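Local coordinates for protein bradyzoite surface antigen BSR4 (Toxoplasma gondii, PDB 2JKS) that is a surface antigen of the bradyzoite stage, built from two SRS domains of the SAG1-related family, and binds zinc ions, at residues 212-217 against 230-236. Coordinates in Å, arbitrary orientation, origin at the centre of the assembly. Residue numbers count along the deposited sequence, not the author numbering.
With ZN (zinc ion), chain I.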
loop_
_atom_site.group_PDB
_atom_site.type_symbol
_atom_site.label_atom_id
_atom_site.label_comp_id
_atom_site.label_asym_id
_atom_site.label_seq_id
_atom_site.Cartn_x
_atom_site.Cartn_y
_atom_site.Cartn_z
ATOM N N THR A 212 -10.440 21.577 -6.971
ATOM C CA THR A 212 -10.434 22.623 -8.013
ATOM C C THR A 212 -9.053 22.806 -8.703
ATOM O O THR A 212 -8.737 23.879 -9.219
ATOM C CB THR A 212 -10.929 23.917 -7.406
ATOM O OG1 THR A 212 -10.226 24.172 -6.164
ATOM C CG2 THR A 212 -12.424 23.771 -7.084
ATOM N N TYR A 213 -8.264 21.722 -8.739
ATOM C CA TYR A 213 -6.854 21.816 -9.156
ATOM C C TYR A 213 -6.728 22.370 -10.576
ATOM O O TYR A 213 -5.707 22.966 -10.890
ATOM C CB TYR A 213 -6.145 20.471 -9.032
ATOM C CG TYR A 213 -6.749 19.427 -9.913
ATOM C CD1 TYR A 213 -6.335 19.279 -11.213
ATOM C CD2 TYR A 213 -7.805 18.613 -9.428
ATOM C CE1 TYR A 213 -6.930 18.358 -12.035
ATOM C CE2 TYR A 213 -8.420 17.685 -10.239
ATOM C CZ TYR A 213 -7.972 17.558 -11.528
ATOM O OH TYR A 213 -8.545 16.609 -12.355
ATOM N N ALA A 214 -7.750 22.175 -11.426
ATOM C CA ALA A 214 -7.683 22.646 -12.831
ATOM C C ALA A 214 -7.586 24.165 -12.924
ATOM O O ALA A 214 -7.153 24.671 -13.964
ATOM C CB ALA A 214 -8.889 22.147 -13.672
ATOM N N GLU A 215 -7.962 24.862 -11.844
ATOM C CA GLU A 215 -7.825 26.337 -11.758
ATOM C C GLU A 215 -7.067 26.860 -10.556
ATOM O O GLU A 215 -6.671 28.002 -10.574
ATOM C CB GLU A 215 -9.196 27.031 -11.763
ATOM C CG GLU A 215 -9.994 26.731 -12.965
ATOM C CD GLU A 215 -11.394 27.336 -12.914
ATOM O OE1 GLU A 215 -11.755 28.080 -11.960
ATOM O OE2 GLU A 215 -12.136 27.068 -13.858
ATOM N N GLU A 216 -6.977 26.066 -9.490
ATOM C CA GLU A 216 -6.472 26.493 -8.186
ATOM C C GLU A 216 -5.375 25.617 -7.591
ATOM O O GLU A 216 -5.285 24.409 -7.871
ATOM C CB GLU A 216 -7.608 26.569 -7.177
ATOM C CG GLU A 216 -8.540 27.725 -7.511
ATOM C CD GLU A 216 -9.830 27.736 -6.781
ATOM O OE1 GLU A 216 -10.160 26.794 -6.025
ATOM O OE2 GLU A 216 -10.546 28.746 -7.016
ATOM N N TYR A 217 -4.602 26.204 -6.666
ATOM C CA TYR A 217 -3.682 25.411 -5.861
ATOM C C TYR A 217 -3.867 25.709 -4.393
ATOM O O TYR A 217 -4.655 26.599 -4.042
ATOM C CB TYR A 217 -2.239 25.649 -6.346
ATOM C CG TYR A 217 -1.780 27.086 -6.206
ATOM C CD1 TYR A 217 -1.072 27.510 -5.083
ATOM C CD2 TYR A 217 -2.068 28.013 -7.199
ATOM C CE1 TYR A 217 -0.638 28.836 -4.947
ATOM C CE2 TYR A 217 -1.657 29.333 -7.073
ATOM C CZ TYR A 217 -0.934 29.733 -5.940
ATOM O OH TYR A 217 -0.557 31.058 -5.826
ATOM N N THR A 230 -7.128 27.707 -0.971
ATOM C CA THR A 230 -7.085 27.756 -2.428
ATOM C C THR A 230 -6.766 29.147 -2.962
ATOM O O THR A 230 -7.161 30.189 -2.373
ATOM C CB THR A 230 -8.366 27.197 -3.096
ATOM O OG1 THR A 230 -9.499 27.925 -2.615
ATOM C CG2 THR A 230 -8.542 25.683 -2.787
ATOM N N THR A 231 -5.996 29.171 -4.042
ATOM C CA THR A 231 -5.665 30.415 -4.731
ATOM C C THR A 231 -5.575 30.086 -6.184
ATOM O O THR A 231 -5.235 28.949 -6.541
ATOM C CB THR A 231 -4.342 31.041 -4.210
ATOM O OG1 THR A 231 -4.521 31.334 -2.845
ATOM C CG2 THR A 231 -4.050 32.329 -4.879
ATOM N N ARG A 232 -5.928 31.040 -7.036
ATOM C CA ARG A 232 -5.961 30.806 -8.455
ATOM C C ARG A 232 -4.530 30.729 -9.074
ATOM O O ARG A 232 -3.646 31.495 -8.687
ATOM C CB ARG A 232 -6.886 31.826 -9.168
ATOM C CG ARG A 232 -8.381 31.758 -8.662
ATOM C CD ARG A 232 -9.202 32.835 -9.381
ATOM N NE ARG A 232 -9.371 32.549 -10.814
ATOM C CZ ARG A 232 -9.425 33.473 -11.787
ATOM N NH1 ARG A 232 -9.272 34.763 -11.498
ATOM N NH2 ARG A 232 -9.580 33.094 -13.057
ATOM N N PHE A 233 -4.315 29.726 -9.941
ATOM C CA PHE A 233 -3.059 29.569 -10.666
ATOM C C PHE A 233 -2.661 30.808 -11.476
ATOM O O PHE A 233 -1.481 31.110 -11.535
ATOM C CB PHE A 233 -3.082 28.378 -11.612
ATOM C CG PHE A 233 -2.638 27.085 -10.979
ATOM C CD1 PHE A 233 -1.300 26.896 -10.579
ATOM C CD2 PHE A 233 -3.561 26.052 -10.766
ATOM C CE1 PHE A 233 -0.898 25.683 -9.984
ATOM C CE2 PHE A 233 -3.174 24.837 -10.174
ATOM C CZ PHE A 233 -1.846 24.633 -9.792
ATOM N N VAL A 234 -3.621 31.502 -12.095
ATOM C CA VAL A 234 -3.308 32.770 -12.826
ATOM C C VAL A 234 -2.546 33.772 -11.977
ATOM O O VAL A 234 -1.845 34.615 -12.537
ATOM C CB VAL A 234 -4.526 33.582 -13.386
ATOM C CG1 VAL A 234 -5.073 32.985 -14.671
ATOM C CG2 VAL A 234 -5.609 33.889 -12.289
ATOM N N GLU A 235 -2.694 33.722 -10.657
ATOM C CA GLU A 235 -2.028 34.698 -9.781
ATOM C C GLU A 235 -0.507 34.551 -9.764
ATOM O O GLU A 235 0.201 35.512 -9.406
ATOM C CB GLU A 235 -2.569 34.674 -8.342
ATOM C CG GLU A 235 -3.916 35.368 -8.141
ATOM C CD GLU A 235 -3.855 36.836 -8.555
ATOM O OE1 GLU A 235 -3.040 37.599 -7.946
ATOM O OE2 GLU A 235 -4.594 37.213 -9.502
ATOM N N ILE A 236 -0.014 33.366 -10.128
ATOM C CA ILE A 236 1.423 33.069 -10.179
ATOM C C ILE A 236 1.919 32.802 -11.605
ATOM O O ILE A 236 3.096 33.013 -11.901
ATOM C CB ILE A 236 1.848 31.959 -9.177
ATOM C CG1 ILE A 236 1.222 30.579 -9.506
ATOM C CG2 ILE A 236 1.549 32.417 -7.751
ATOM C CD1 ILE A 236 1.704 29.479 -8.631
HETATM ZN ZN ZN I . -12.292 28.491 -6.141
HETATM O O HOH W 1 -6.329 30.185 -12.258
HETATM O O HOH W 2 -10.878 29.740 -9.940
HETATM O O HOH W 3 -10.448 29.919 -3.933
#
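Start with the backbone, where three hydrogen bonds join the two segments: Tyr217 N gives to Thr231 O (2.8 Å), Thr231 N returns to Tyr217 O (2.9 Å), and Phe233 N reaches Glu215 O (3.0 Å). Glu215 O also accepts from water 1, which in turn accepts a hydrogen bond from Val234 N (3.0 Å). Further back, Thr212 O serves both Glu215 N and Glu216 N, folding the chain into a turn just before the strand. This is a short antiparallel hairpin, 216-218 against 230-232, in the second SRS domain; Tyr217 and Phe233 face inward, with Tyr217 CB 4.0 Å from the centroid of the Phe233 ring in a CH-pi contact; the Phe233 ring meets Phe271 of strand 269-277 edge-to-face, and the Tyr217 side chain packs on the same residue. On the outer side both carboxylate oxygens of Glu216 have partners: OE1 accepts from Thr212 OG1 (2.6 Å), while OE2 ligates zinc at 2.0 Å and takes a hydrogen bond from water 2. That water also donates to Glu215 OE1, whose other oxygen, OE2, is salt-bridged to Lys242.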